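PDB 4XY5: hypothetical Thioesterase Protein SP_1851 from Streptococcus pneumoniae serotype 4, which probably hydrolyses acyl thioesters such as acyl-CoAs, as a PaaI-like member of the HotDog thioesterase superfamily. Local coordinates for residues Tyr49-Ile57 / Asp86-Cys94; Leu67-Tyr78 / Cys117-Gln128. The protein carries 1 engineered substitution. All coordinates share one frame; numbering follows the deposited sequence.

Interaction 1 of 2, residues Tyr49-Ile57 / Asp86-Cys94. Engineered in segment 49-57: A55 (natural residue Asp).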
ATOM      1  N   TYR A  49      12.460  11.256   2.877  1.00  8.31           N
ATOM      2  CA  TYR A  49      13.838  10.830   3.101  1.00  8.88           C
ATOM      3  C   TYR A  49      13.891   9.357   3.467  1.00  8.45           C
ATOM      4  O   TYR A  49      14.640   8.583   2.861  1.00  9.92           O
ATOM      5  CB  TYR A  49      14.481  11.690   4.204  1.00  6.89           C
ATOM      6  CG  TYR A  49      15.707  11.103   4.882  1.00  9.57           C
ATOM      7  CD1 TYR A  49      16.975  11.250   4.334  1.00 11.57           C
ATOM      8  CD2 TYR A  49      15.592  10.446   6.107  1.00 11.23           C
ATOM      9  CE1 TYR A  49      18.098  10.719   4.975  1.00 11.71           C
ATOM     10  CE2 TYR A  49      16.700   9.922   6.750  1.00 10.57           C
ATOM     11  CZ  TYR A  49      17.946  10.064   6.184  1.00  9.62           C
ATOM     12  OH  TYR A  49      19.047   9.538   6.825  1.00 12.03           O
ATOM     13  N   LEU A  50      13.075   8.954   4.437  1.00  9.25           N
ATOM     14  CA  LEU A  50      13.056   7.557   4.866  1.00  8.15           C
ATOM     15  C   LEU A  50      12.645   6.645   3.712  1.00  7.93           C
ATOM     16  O   LEU A  50      13.236   5.602   3.513  1.00  8.07           O
ATOM     17  CB  LEU A  50      12.096   7.357   6.049  1.00  9.58           C
ATOM     18  CG  LEU A  50      12.489   8.074   7.348  1.00 10.35           C
ATOM     19  CD1 LEU A  50      11.364   7.906   8.373  1.00 11.21           C
ATOM     20  CD2 LEU A  50      13.774   7.477   7.854  1.00 10.04           C
ATOM     21  N   PHE A  51      11.633   7.050   2.952  1.00  7.58           N
ATOM     22  CA  PHE A  51      11.222   6.248   1.799  1.00  7.52           C
ATOM     23  C   PHE A  51      12.355   6.127   0.796  1.00  9.02           C
ATOM     24  O   PHE A  51      12.594   5.056   0.223  1.00  8.25           O
ATOM     25  CB  PHE A  51       9.999   6.857   1.117  1.00  8.75           C
ATOM     26  CG  PHE A  51       9.524   6.076  -0.085  1.00  9.80           C
ATOM     27  CD1 PHE A  51       8.533   5.119   0.041  1.00 11.67           C
ATOM     28  CD2 PHE A  51      10.074   6.311  -1.345  1.00  8.64           C
ATOM     29  CE1 PHE A  51       8.087   4.411  -1.069  1.00 10.77           C
ATOM     30  CE2 PHE A  51       9.651   5.615  -2.448  1.00  7.40           C
ATOM     31  CZ  PHE A  51       8.645   4.651  -2.319  1.00  9.82           C
ATOM     32  N   THR A  52      13.049   7.233   0.549  1.00  8.08           N
ATOM     33  CA  THR A  52      14.087   7.205  -0.459  1.00  7.60           C
ATOM     34  C   THR A  52      15.230   6.271  -0.032  1.00  8.44           C
ATOM     35  O   THR A  52      15.789   5.555  -0.862  1.00  8.50           O
ATOM     36  CB  THR A  52      14.613   8.637  -0.754  1.00  8.20           C
ATOM     37  OG1 THR A  52      13.543   9.417  -1.324  1.00  8.79           O
ATOM     38  CG2 THR A  52      15.793   8.607  -1.738  1.00  8.79           C
ATOM     39  N   LEU A  53      15.564   6.268   1.254  1.00  6.30           N
ATOM     40  CA  LEU A  53      16.533   5.288   1.757  1.00  8.89           C
ATOM     41  C   LEU A  53      16.075   3.874   1.382  1.00  9.69           C
ATOM     42  O   LEU A  53      16.857   3.083   0.856  1.00 10.71           O
ATOM     43  CB  LEU A  53      16.707   5.404   3.272  1.00 11.16           C
ATOM     44  CG  LEU A  53      17.245   6.714   3.855  1.00 11.43           C
ATOM     45  CD1 LEU A  53      17.391   6.606   5.368  1.00 11.01           C
ATOM     46  CD2 LEU A  53      18.598   7.105   3.232  1.00 11.40           C
ATOM     47  N   CYS A  54      14.797   3.576   1.609  1.00  8.25           N
ATOM     48  CA  CYS A  54      14.282   2.235   1.326  1.00  9.39           C
ATOM     49  C   CYS A  54      14.287   1.910  -0.170  1.00  9.46           C
ATOM     50  O   CYS A  54      14.630   0.790  -0.574  1.00  9.54           O
ATOM     51  CB  CYS A  54      12.858   2.068   1.867  1.00  9.58           C
ATOM     52  SG  CYS A  54      12.772   2.116   3.649  1.00 11.19           S
ATOM     53  N   ALA A  55      13.896   2.881  -0.992  1.00  7.77           N
ATOM     54  CA  ALA A  55      13.801   2.645  -2.434  1.00  9.35           C
ATOM     55  C   ALA A  55      15.163   2.411  -3.064  1.00 10.00           C
ATOM     56  O   ALA A  55      15.315   1.569  -3.956  1.00 10.06           O
ATOM     57  CB  ALA A  55      13.105   3.811  -3.125  1.00  9.63           C
ATOM     58  N   GLN A  56      16.152   3.175  -2.622  1.00  8.87           N
ATOM     59  CA  GLN A  56      17.506   2.974  -3.113  1.00 13.07           C
ATOM     60  C   GLN A  56      18.008   1.569  -2.750  1.00 11.97           C
ATOM     61  O   GLN A  56      18.555   0.843  -3.593  1.00 11.39           O
ATOM     62  CB  GLN A  56      18.423   4.047  -2.545  1.00 11.18           C
ATOM     63  CG  GLN A  56      19.858   3.977  -3.047  1.00 11.96           C
ATOM     64  CD  GLN A  56      19.994   4.331  -4.518  1.00 16.44           C
ATOM     65  OE1 GLN A  56      19.016   4.656  -5.197  1.00 15.68           O
ATOM     66  NE2 GLN A  56      21.220   4.262  -5.021  1.00 23.27           N
ATOM     67  N   ILE A  57      17.766   1.157  -1.511  1.00 10.32           N
ATOM     68  CA  ILE A  57      18.215  -0.166  -1.080  1.00 11.15           C
ATOM     69  C   ILE A  57      17.434  -1.256  -1.826  1.00 11.36           C
ATOM     70  O   ILE A  57      17.992  -2.292  -2.179  1.00 13.09           O
ATOM     71  CB  ILE A  57      18.113  -0.328   0.471  1.00 11.68           C
ATOM     72  CG1 ILE A  57      19.434   0.096   1.131  1.00 11.91           C
ATOM     73  CG2 ILE A  57      17.847  -1.783   0.874  1.00 12.32           C
ATOM     74  CD1 ILE A  57      19.912   1.511   0.766  1.00 13.13           C
ATOM     75  N   ASP A  86      20.938  10.195  14.364  1.00 18.69           N
ATOM     76  CA  ASP A  86      20.657   8.758  14.363  1.00 19.50           C
ATOM     77  C   ASP A  86      21.508   8.098  13.295  1.00 19.55           C
ATOM     78  O   ASP A  86      21.737   8.677  12.238  1.00 17.78           O
ATOM     79  CB  ASP A  86      19.178   8.448  14.075  1.00 18.81           C
ATOM     80  CG  ASP A  86      18.281   8.603  15.287  1.00 23.23           C
ATOM     81  OD1 ASP A  86      18.792   8.825  16.408  1.00 26.77           O
ATOM     82  OD2 ASP A  86      17.043   8.485  15.110  1.00 21.51           O
ATOM     83  N   VAL A  87      21.983   6.887  13.567  1.00 18.57           N
ATOM     84  CA  VAL A  87      22.536   6.062  12.510  1.00 14.23           C
ATOM     85  C   VAL A  87      21.451   5.061  12.140  1.00 17.96           C
ATOM     86  O   VAL A  87      20.964   4.322  12.999  1.00 15.85           O
ATOM     87  CB  VAL A  87      23.820   5.344  12.940  1.00 19.50           C
ATOM     88  CG1 VAL A  87      24.291   4.380  11.841  1.00 15.37           C
ATOM     89  CG2 VAL A  87      24.888   6.369  13.263  1.00 20.78           C
ATOM     90  N   LEU A  88      21.040   5.093  10.876  1.00 13.85           N
ATOM     91  CA  LEU A  88      19.977   4.223  10.391  1.00 14.32           C
ATOM     92  C   LEU A  88      20.562   3.060   9.622  1.00 12.80           C
ATOM     93  O   LEU A  88      21.379   3.246   8.721  1.00 13.62           O
ATOM     94  CB  LEU A  88      19.010   5.005   9.497  1.00 12.38           C
ATOM     95  CG  LEU A  88      18.363   6.219  10.145  1.00 15.97           C
ATOM     96  CD1 LEU A  88      17.350   6.873   9.196  1.00 11.66           C
ATOM     97  CD2 LEU A  88      17.715   5.821  11.455  1.00 11.82           C
ATOM     98  N   THR A  89      20.135   1.856   9.979  1.00 14.93           N
ATOM     99  CA  THR A  89      20.523   0.666   9.245  1.00 12.95           C
ATOM    100  C   THR A  89      19.352   0.238   8.376  1.00 11.19           C
ATOM    101  O   THR A  89      18.285  -0.050   8.882  1.00 11.49           O
ATOM    102  CB  THR A  89      20.923  -0.473  10.184  1.00 12.60           C
ATOM    103  OG1 THR A  89      22.016  -0.034  11.003  1.00 15.08           O
ATOM    104  CG2 THR A  89      21.360  -1.697   9.380  1.00 16.26           C
ATOM    105  N   ILE A  90      19.594   0.207   7.073  1.00 13.52           N
ATOM    106  CA  ILE A  90      18.588  -0.081   6.063  1.00 11.81           C
ATOM    107  C   ILE A  90      18.869  -1.467   5.526  1.00 13.22           C
ATOM    108  O   ILE A  90      19.884  -1.685   4.870  1.00 12.24           O
ATOM    109  CB  ILE A  90      18.640   0.938   4.902  1.00 13.87           C
ATOM    110  CG1 ILE A  90      18.863   2.348   5.444  1.00 11.70           C
ATOM    111  CG2 ILE A  90      17.364   0.840   4.018  1.00 11.63           C
ATOM    112  CD1 ILE A  90      19.687   3.232   4.493  1.00 11.92           C
ATOM    113  N   LYS A  91      17.977  -2.402   5.822  1.00 11.43           N
ATOM    114  CA  LYS A  91      18.152  -3.787   5.398  1.00 13.76           C
ATOM    115  C   LYS A  91      17.083  -4.151   4.399  1.00 14.09           C
ATOM    116  O   LYS A  91      15.903  -4.091   4.723  1.00 11.33           O
ATOM    117  CB  LYS A  91      18.072  -4.735   6.595  1.00 14.26           C
ATOM    118  CG  LYS A  91      19.078  -4.431   7.697  1.00 18.74           C
ATOM    119  CD  LYS A  91      18.996  -5.482   8.807  1.00 24.49           C
ATOM    120  CE  LYS A  91      20.176  -5.362   9.765  1.00 28.01           C
ATOM    121  NZ  LYS A  91      20.194  -6.502  10.732  1.00 34.81           N
ATOM    122  N   GLY A  92      17.494  -4.548   3.199  1.00 11.67           N
ATOM    123  CA  GLY A  92      16.540  -4.961   2.187  1.00 11.99           C
ATOM    124  C   GLY A  92      16.783  -6.403   1.784  1.00 13.92           C
ATOM    125  O   GLY A  92      17.932  -6.876   1.772  1.00 13.87           O
ATOM    126  N   GLU A  93      15.710  -7.106   1.460  1.00 14.10           N
ATOM    127  CA  GLU A  93      15.860  -8.452   0.942  1.00 16.85           C
ATOM    128  C   GLU A  93      14.750  -8.774  -0.040  1.00 17.78           C
ATOM    129  O   GLU A  93      13.645  -8.246   0.063  1.00 16.99           O
ATOM    130  CB  GLU A  93      15.877  -9.467   2.074  1.00 23.45           C
ATOM    131  CG  GLU A  93      14.520  -9.755   2.669  1.00 20.76           C
ATOM    132  CD  GLU A  93      14.564 -10.876   3.685  1.00 27.68           C
ATOM    133  OE1 GLU A  93      15.087 -10.648   4.795  1.00 29.66           O
ATOM    134  OE2 GLU A  93      14.081 -11.986   3.376  1.00 25.28           O
ATOM    135  N   CYS A  94      15.055  -9.629  -1.008  1.00 16.92           N
ATOM    136  CA  CYS A  94      14.045 -10.085  -1.939  1.00 14.28           C
ATOM    137  C   CYS A  94      13.259 -11.208  -1.300  1.00 17.80           C
ATOM    138  O   CYS A  94      13.813 -12.268  -1.014  1.00 18.11           O
ATOM    139  CB  CYS A  94      14.672 -10.562  -3.242  1.00 19.14           C
ATOM    140  SG  CYS A  94      13.453 -10.980  -4.491  1.00 19.52           S
TER
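L53 N donates to Y49 O at 3.0 Å, an ordinary helix bond, and both residues put their side chains against L88 of the strand. This is the centre of the HotDog fold: helix 47-64 is the sausage, and the antiparallel sheet wraps it. The short segments run at 42° to each other, with axes 8.4 Å apart at their closest. The contact across them is apolar. On the strand, L88, I90 and G92 face the helix, and K91 points away.

L88 CD1 is the shared methyl at one end. It lies 3.8 Å from L53 CD1 and 3.9 Å from L50 CD2, and it also meets the Y49 ring at its edge, near CE2. With CG anti to the backbone N (chi1 160°), the Y49 side chain brings its ring edge to L88, and L53 CG lies over the rim of one face. V34 and I108 of the same chain also touch L88.

I90 divides its two branches. CD1 meets L53 CB at 3.9 Å, and CG2 presses on I57 CG1 at 3.6 Å. The C54 side chain touches V106, I108 and F121 of the sheet.

A55 is engineered, with Asp as the natural residue. It takes no part here but packs on H46 of the second subunit, to which Q56 OE1 is hydrogen-bonded. The helix thus joins the sheet on one side and the interface with the second subunit on another.

Toward the end of the contact helix and strand draw closer. G92 has no side chain, and I57 CG2 rests directly on its backbone, 3.6 Å from G92 N.

Interaction 2 of 2, residues Leu67-Tyr78 / Cys117-Gln128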
ATOM      1  N   LEU A  67      20.056  -8.321 -11.879  1.00 24.23           N
ATOM      2  CA  LEU A  67      18.904  -7.848 -12.629  1.00 24.64           C
ATOM      3  C   LEU A  67      18.883  -6.329 -12.733  1.00 25.26           C
ATOM      4  O   LEU A  67      19.514  -5.631 -11.939  1.00 23.73           O
ATOM      5  CB  LEU A  67      17.603  -8.319 -11.975  1.00 26.46           C
ATOM      6  CG  LEU A  67      17.423  -9.817 -11.732  1.00 25.21           C
ATOM      7  CD1 LEU A  67      16.150 -10.057 -10.950  1.00 26.81           C
ATOM      8  CD2 LEU A  67      17.406 -10.567 -13.053  1.00 26.52           C
ATOM      9  N   ASP A  68      18.155  -5.835 -13.726  1.00 24.55           N
ATOM     10  CA  ASP A  68      17.790  -4.430 -13.797  1.00 31.03           C
ATOM     11  C   ASP A  68      16.305  -4.342 -13.518  1.00 30.12           C
ATOM     12  O   ASP A  68      15.558  -5.274 -13.822  1.00 29.36           O
ATOM     13  CB  ASP A  68      18.108  -3.824 -15.162  1.00 29.24           C
ATOM     14  CG  ASP A  68      19.587  -3.749 -15.434  1.00 31.15           C
ATOM     15  OD1 ASP A  68      20.321  -3.164 -14.603  1.00 33.62           O
ATOM     16  OD2 ASP A  68      20.015  -4.286 -16.475  1.00 38.70           O
ATOM     17  N   GLY A  69      15.866  -3.230 -12.941  1.00 28.02           N
ATOM     18  CA  GLY A  69      14.458  -3.089 -12.646  1.00 29.08           C
ATOM     19  C   GLY A  69      13.988  -1.699 -12.286  1.00 32.50           C
ATOM     20  O   GLY A  69      14.785  -0.788 -12.054  1.00 25.63           O
ATOM     21  N   VAL A  70      12.666  -1.558 -12.229  1.00 32.78           N
ATOM     22  CA  VAL A  70      12.013  -0.305 -11.896  1.00 29.50           C
ATOM     23  C   VAL A  70      10.890  -0.602 -10.901  1.00 26.69           C
ATOM     24  O   VAL A  70      10.272  -1.662 -10.963  1.00 27.34           O
ATOM     25  CB  VAL A  70      11.457   0.392 -13.166  1.00 31.42           C
ATOM     26  CG1 VAL A  70      10.467  -0.514 -13.879  1.00 34.86           C
ATOM     27  CG2 VAL A  70      10.824   1.734 -12.830  1.00 36.27           C
ATOM     28  N   THR A  71      10.660   0.311  -9.965  1.00 26.11           N
ATOM     29  CA  THR A  71       9.572   0.153  -9.000  1.00 23.83           C
ATOM     30  C   THR A  71       8.219   0.407  -9.658  1.00 20.63           C
ATOM     31  O   THR A  71       8.042   1.409 -10.352  1.00 22.17           O
ATOM     32  CB  THR A  71       9.755   1.104  -7.800  1.00 21.21           C
ATOM     33  OG1 THR A  71      11.096   0.991  -7.306  1.00 25.72           O
ATOM     34  CG2 THR A  71       8.784   0.752  -6.678  1.00 17.41           C
ATOM     35  N   LEU A  72       7.277  -0.514  -9.446  1.00 18.29           N
ATOM     36  CA  LEU A  72       5.899  -0.371  -9.905  1.00 17.26           C
ATOM     37  C   LEU A  72       5.031   0.244  -8.824  1.00 14.72           C
ATOM     38  O   LEU A  72       4.132   1.041  -9.091  1.00 11.65           O
ATOM     39  CB  LEU A  72       5.291  -1.728 -10.281  1.00 20.01           C
ATOM     40  CG  LEU A  72       5.563  -2.366 -11.633  1.00 27.28           C
ATOM     41  CD1 LEU A  72       4.801  -3.685 -11.703  1.00 24.68           C
ATOM     42  CD2 LEU A  72       5.124  -1.429 -12.733  1.00 29.55           C
ATOM     43  N   GLN A  73       5.292  -0.180  -7.599  1.00 10.52           N
ATOM     44  CA  GLN A  73       4.440   0.171  -6.486  1.00 10.35           C
ATOM     45  C   GLN A  73       5.198   0.018  -5.196  1.00  8.99           C
ATOM     46  O   GLN A  73       6.002  -0.886  -5.046  1.00  9.32           O
ATOM     47  CB  GLN A  73       3.189  -0.730  -6.487  1.00 14.58           C
ATOM     48  CG  GLN A  73       2.083  -0.265  -5.578  1.00 14.58           C
ATOM     49  CD  GLN A  73       2.301  -0.637  -4.132  1.00 13.68           C
ATOM     50  OE1 GLN A  73       3.038  -1.572  -3.813  1.00 14.17           O
ATOM     51  NE2 GLN A  73       1.630   0.085  -3.241  1.00 14.29           N
ATOM     52  N   SER A  74       4.942   0.896  -4.239  1.00  9.68           N
ATOM     53  CA  SER A  74       5.550   0.686  -2.942  1.00 10.87           C
ATOM     54  C   SER A  74       4.608   1.092  -1.828  1.00  9.96           C
ATOM     55  O   SER A  74       3.826   2.026  -1.987  1.00  9.87           O
ATOM     56  CB  SER A  74       6.852   1.473  -2.818  1.00 10.88           C
ATOM     57  OG  SER A  74       7.428   1.213  -1.553  1.00 13.23           O
ATOM     58  N   SER A  75       4.677   0.371  -0.718  1.00  9.16           N
ATOM     59  CA  SER A  75       3.930   0.741   0.486  1.00  9.98           C
ATOM     60  C   SER A  75       4.879   0.874   1.676  1.00 10.28           C
ATOM     61  O   SER A  75       5.780   0.066   1.841  1.00 13.97           O
ATOM     62  CB  SER A  75       2.837  -0.291   0.756  1.00 13.91           C
ATOM     63  OG  SER A  75       1.881  -0.209  -0.281  1.00 18.49           O
ATOM     64  N   ILE A  76       4.715   1.914   2.490  1.00  9.65           N
ATOM     65  CA  ILE A  76       5.624   2.103   3.618  1.00  8.79           C
ATOM     66  C   ILE A  76       4.823   2.433   4.868  1.00  9.65           C
ATOM     67  O   ILE A  76       3.808   3.122   4.786  1.00  8.67           O
ATOM     68  CB  ILE A  76       6.670   3.233   3.332  1.00  7.81           C
ATOM     69  CG1 ILE A  76       7.582   3.463   4.542  1.00  8.15           C
ATOM     70  CG2 ILE A  76       5.956   4.522   2.930  1.00  9.07           C
ATOM     71  CD1 ILE A  76       8.867   4.284   4.183  1.00  7.95           C
ATOM     72  N   ASN A  77       5.260   1.881   5.998  1.00 10.40           N
ATOM     73  CA  ASN A  77       4.692   2.177   7.316  1.00  9.47           C
ATOM     74  C   ASN A  77       5.730   2.856   8.175  1.00 10.64           C
ATOM     75  O   ASN A  77       6.852   2.359   8.296  1.00 10.29           O
ATOM     76  CB  ASN A  77       4.242   0.906   8.033  1.00 13.95           C
ATOM     77  CG  ASN A  77       2.972   0.340   7.462  1.00 16.47           C
ATOM     78  OD1 ASN A  77       2.999  -0.396   6.481  1.00 20.87           O
ATOM     79  ND2 ASN A  77       1.849   0.690   8.067  1.00 20.36           N
ATOM     80  N   TYR A  78       5.348   3.970   8.787  1.00 11.65           N
ATOM     81  CA  TYR A  78       6.239   4.708   9.665  1.00 10.58           C
ATOM     82  C   TYR A  78       5.936   4.392  11.128  1.00 12.75           C
ATOM     83  O   TYR A  78       4.805   4.553  11.590  1.00 14.00           O
ATOM     84  CB  TYR A  78       6.117   6.200   9.385  1.00 13.49           C
ATOM     85  CG  TYR A  78       6.466   6.572   7.955  1.00 12.33           C
ATOM     86  CD1 TYR A  78       7.785   6.777   7.573  1.00 14.06           C
ATOM     87  CD2 TYR A  78       5.472   6.709   6.983  1.00 11.71           C
ATOM     88  CE1 TYR A  78       8.111   7.120   6.271  1.00 11.10           C
ATOM     89  CE2 TYR A  78       5.794   7.062   5.662  1.00 12.66           C
ATOM     90  CZ  TYR A  78       7.114   7.264   5.319  1.00 12.67           C
ATOM     91  OH  TYR A  78       7.447   7.620   4.011  1.00 11.31           O
ATOM     92  N   CYS A 117      10.977   2.336  10.294  1.00 12.77           N
ATOM     93  CA  CYS A 117       9.945   2.190   9.265  1.00 10.94           C
ATOM     94  C   CYS A 117      10.158   0.882   8.502  1.00 13.72           C
ATOM     95  O   CYS A 117      11.230   0.292   8.583  1.00 13.87           O
ATOM     96  CB  CYS A 117       9.944   3.393   8.312  1.00 11.79           C
ATOM     97  SG  CYS A 117      11.453   3.561   7.318  1.00 13.15           S
ATOM     98  N   LYS A 118       9.118   0.421   7.804  1.00 12.17           N
ATOM     99  CA  LYS A 118       9.150  -0.835   7.053  1.00 12.07           C
ATOM    100  C   LYS A 118       8.457  -0.590   5.727  1.00 12.13           C
ATOM    101  O   LYS A 118       7.418   0.055   5.690  1.00 13.55           O
ATOM    102  CB  LYS A 118       8.440  -1.972   7.810  1.00 17.14           C
ATOM    103  CG  LYS A 118       8.763  -2.066   9.290  1.00 25.30           C
ATOM    104  CD  LYS A 118      10.223  -2.374   9.514  1.00 28.69           C
ATOM    105  CE  LYS A 118      10.637  -2.040  10.932  1.00 28.01           C
ATOM    106  NZ  LYS A 118      12.100  -1.915  11.066  1.00 26.63           N
ATOM    107  N   ALA A 119       9.017  -1.086   4.628  1.00 10.05           N
ATOM    108  CA  ALA A 119       8.390  -0.842   3.336  1.00 11.27           C
ATOM    109  C   ALA A 119       8.441  -2.087   2.484  1.00 12.69           C
ATOM    110  O   ALA A 119       9.286  -2.942   2.695  1.00 13.48           O
ATOM    111  CB  ALA A 119       9.070   0.319   2.617  1.00  9.75           C
ATOM    112  N   THR A 120       7.524  -2.192   1.527  1.00  9.89           N
ATOM    113  CA  THR A 120       7.539  -3.308   0.602  1.00 10.09           C
ATOM    114  C   THR A 120       7.476  -2.740  -0.796  1.00 12.60           C
ATOM    115  O   THR A 120       6.636  -1.886  -1.090  1.00 13.42           O
ATOM    116  CB  THR A 120       6.363  -4.273   0.860  1.00 13.96           C
ATOM    117  OG1 THR A 120       6.531  -4.858   2.155  1.00 14.15           O
ATOM    118  CG2 THR A 120       6.318  -5.374  -0.182  1.00 14.02           C
ATOM    119  N   PHE A 121       8.396  -3.192  -1.642  1.00 10.70           N
ATOM    120  CA  PHE A 121       8.502  -2.717  -3.009  1.00  9.50           C
ATOM    121  C   PHE A 121       8.162  -3.787  -4.026  1.00 12.88           C
ATOM    122  O   PHE A 121       8.669  -4.896  -3.937  1.00 13.54           O
ATOM    123  CB  PHE A 121       9.924  -2.225  -3.265  1.00 11.27           C
ATOM    124  CG  PHE A 121      10.241  -0.965  -2.558  1.00 11.66           C
ATOM    125  CD1 PHE A 121      10.152   0.248  -3.219  1.00 13.67           C
ATOM    126  CD2 PHE A 121      10.617  -0.982  -1.228  1.00 14.66           C
ATOM    127  CE1 PHE A 121      10.445   1.429  -2.559  1.00 10.94           C
ATOM    128  CE2 PHE A 121      10.906   0.201  -0.575  1.00 11.85           C
ATOM    129  CZ  PHE A 121      10.810   1.392  -1.243  1.00 10.47           C
ATOM    130  N   THR A 122       7.306  -3.434  -4.986  1.00 13.59           N
ATOM    131  CA  THR A 122       6.989  -4.301  -6.105  1.00 12.06           C
ATOM    132  C   THR A 122       7.737  -3.788  -7.316  1.00 16.21           C
ATOM    133  O   THR A 122       7.385  -2.755  -7.882  1.00 14.68           O
ATOM    134  CB  THR A 122       5.473  -4.343  -6.389  1.00 15.33           C
ATOM    135  OG1 THR A 122       4.795  -4.789  -5.211  1.00 15.72           O
ATOM    136  CG2 THR A 122       5.173  -5.311  -7.515  1.00 21.82           C
ATOM    137  N   MET A 123       8.784  -4.510  -7.694  1.00 21.56           N
ATOM    138  CA  MET A 123       9.659  -4.080  -8.776  1.00 21.70           C
ATOM    139  C   MET A 123       9.366  -4.865 -10.047  1.00 22.45           C
ATOM    140  O   MET A 123       9.080  -6.054  -9.996  1.00 25.03           O
ATOM    141  CB  MET A 123      11.131  -4.253  -8.383  1.00 20.31           C
ATOM    142  CG  MET A 123      11.475  -3.871  -6.942  1.00 25.30           C
ATOM    143  SD  MET A 123      11.667  -2.098  -6.614  1.00 27.50           S
ATOM    144  CE  MET A 123      13.150  -1.701  -7.557  1.00 22.37           C
ATOM    145  N   PHE A 124       9.441  -4.183 -11.183  1.00 31.01           N
ATOM    146  CA  PHE A 124       9.285  -4.816 -12.485  1.00 31.77           C
ATOM    147  C   PHE A 124      10.671  -5.087 -13.064  1.00 32.23           C
ATOM    148  O   PHE A 124      11.461  -4.163 -13.251  1.00 31.20           O
ATOM    149  CB  PHE A 124       8.462  -3.921 -13.415  1.00 34.62           C
ATOM    150  CG  PHE A 124       8.173  -4.531 -14.760  1.00 38.32           C
ATOM    151  CD1 PHE A 124       7.214  -5.520 -14.894  1.00 42.66           C
ATOM    152  CD2 PHE A 124       8.849  -4.101 -15.890  1.00 41.00           C
ATOM    153  CE1 PHE A 124       6.943  -6.079 -16.132  1.00 46.61           C
ATOM    154  CE2 PHE A 124       8.581  -4.654 -17.129  1.00 42.82           C
ATOM    155  CZ  PHE A 124       7.630  -5.642 -17.252  1.00 41.66           C
ATOM    156  N   VAL A 125      10.976  -6.360 -13.305  1.00 35.46           N
ATOM    157  CA  VAL A 125      12.267  -6.745 -13.864  1.00 36.39           C
ATOM    158  C   VAL A 125      12.311  -6.372 -15.341  1.00 37.30           C
ATOM    159  O   VAL A 125      11.499  -6.847 -16.133  1.00 38.70           O
ATOM    160  CB  VAL A 125      12.537  -8.258 -13.704  1.00 41.71           C
ATOM    161  CG1 VAL A 125      13.965  -8.590 -14.128  1.00 38.91           C
ATOM    162  CG2 VAL A 125      12.285  -8.703 -12.267  1.00 32.16           C
ATOM    163  N   THR A 126      13.252  -5.510 -15.709  1.00 39.11           N
ATOM    164  CA  THR A 126      13.337  -5.035 -17.084  1.00 38.51           C
ATOM    165  C   THR A 126      14.329  -5.857 -17.910  1.00 43.10           C
ATOM    166  O   THR A 126      14.144  -6.039 -19.118  1.00 45.49           O
ATOM    167  CB  THR A 126      13.731  -3.551 -17.131  1.00 35.39           C
ATOM    168  OG1 THR A 126      14.977  -3.364 -16.448  1.00 39.65           O
ATOM    169  CG2 THR A 126      12.670  -2.699 -16.449  1.00 34.09           C
ATOM    170  N   GLY A 127      15.368  -6.365 -17.258  1.00 39.97           N
ATOM    171  CA  GLY A 127      16.372  -7.163 -17.941  1.00 41.56           C
ATOM    172  C   GLY A 127      17.290  -7.898 -16.986  1.00 42.83           C
ATOM    173  O   GLY A 127      17.155  -7.770 -15.767  1.00 34.11           O
ATOM    174  N   GLN A 128      18.226  -8.665 -17.545  1.00 39.86           N
ATOM    175  CA  GLN A 128      19.165  -9.454 -16.751  1.00 40.76           C
ATOM    176  C   GLN A 128      20.469  -8.703 -16.472  1.00 38.71           C
ATOM    177  O   GLN A 128      20.866  -7.814 -17.224  1.00 41.66           O
ATOM    178  CB  GLN A 128      19.472 -10.780 -17.454  1.00 43.00           C
ATOM    179  CG  GLN A 128      18.615 -11.947 -16.991  1.00 42.96           C
ATOM    180  CD  GLN A 128      17.195 -11.894 -17.522  1.00 47.78           C
ATOM    181  OE1 GLN A 128      16.871 -11.103 -18.412  1.00 52.49           O
ATOM    182  NE2 GLN A 128      16.334 -12.740 -16.972  1.00 48.72           N
TER
HETATM  183  O   HOH W   1       4.549  -3.196  -2.827  1.00 19.07           O
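I76 CB and A119 CB meet at 3.8 Å on the sheet face that packs on helix 47-64. I76 CD1 reaches on to C117 SG. Further along this face, F121 takes S74 OG over one side of its ring, offset toward the rim, and T71 CG2 at its edge. The bend at chi2 (-79°) lays M123 SD 3.2 Å from T71 OG1, and the further bend at chi3 keeps CE near the same hydroxyl.

The strands are antiparallel neighbours in the HotDog sheet. A classic beta bulge breaks the register: L72 N binds T122 O at 2.7 Å, and Q73 N binds the same oxygen weakly. L72 CG packs on F124 CB.

T120 O takes two donors. S75 N comes in the carbonyl plane, while S74 OG, at 3.2 Å, stands above it. With chi1 -179°, S74 OG reaches both this oxygen and the F121 ring.

Around Q73, S75 and N77 the other face is polar. S75 OG lies in the amide plane of Q73 and takes a straight bond from NE2, 3.0 Å. S75 OG also bonds to S75 of neighbouring subunits, and residues 73-77 continue the sheet into the second subunit. Backbone bonds pair the strands, while Q73 and S75 use their side chains at the subunit interfaces.

Interaction 1 is the buried core, with its centre about 2 Å from that of the chain. Interaction 2 lies about 10 Å out and is only partly buried. Both involve the same sheet, and their segments alternate along the chain. Interaction 1 sets the helix on a central strand through apolar side chains. Interaction 2 joins two strands at the edge of this chain's sheet, through backbone bonds interrupted by beta bulges. They meet at F51 and F121, whose rings touch at about 50°, and F51 CE1 lies 3.3 Å from S74 OG. Each also reaches the second subunit: 49-57 through the helix, and 67-78 by extending the sheet.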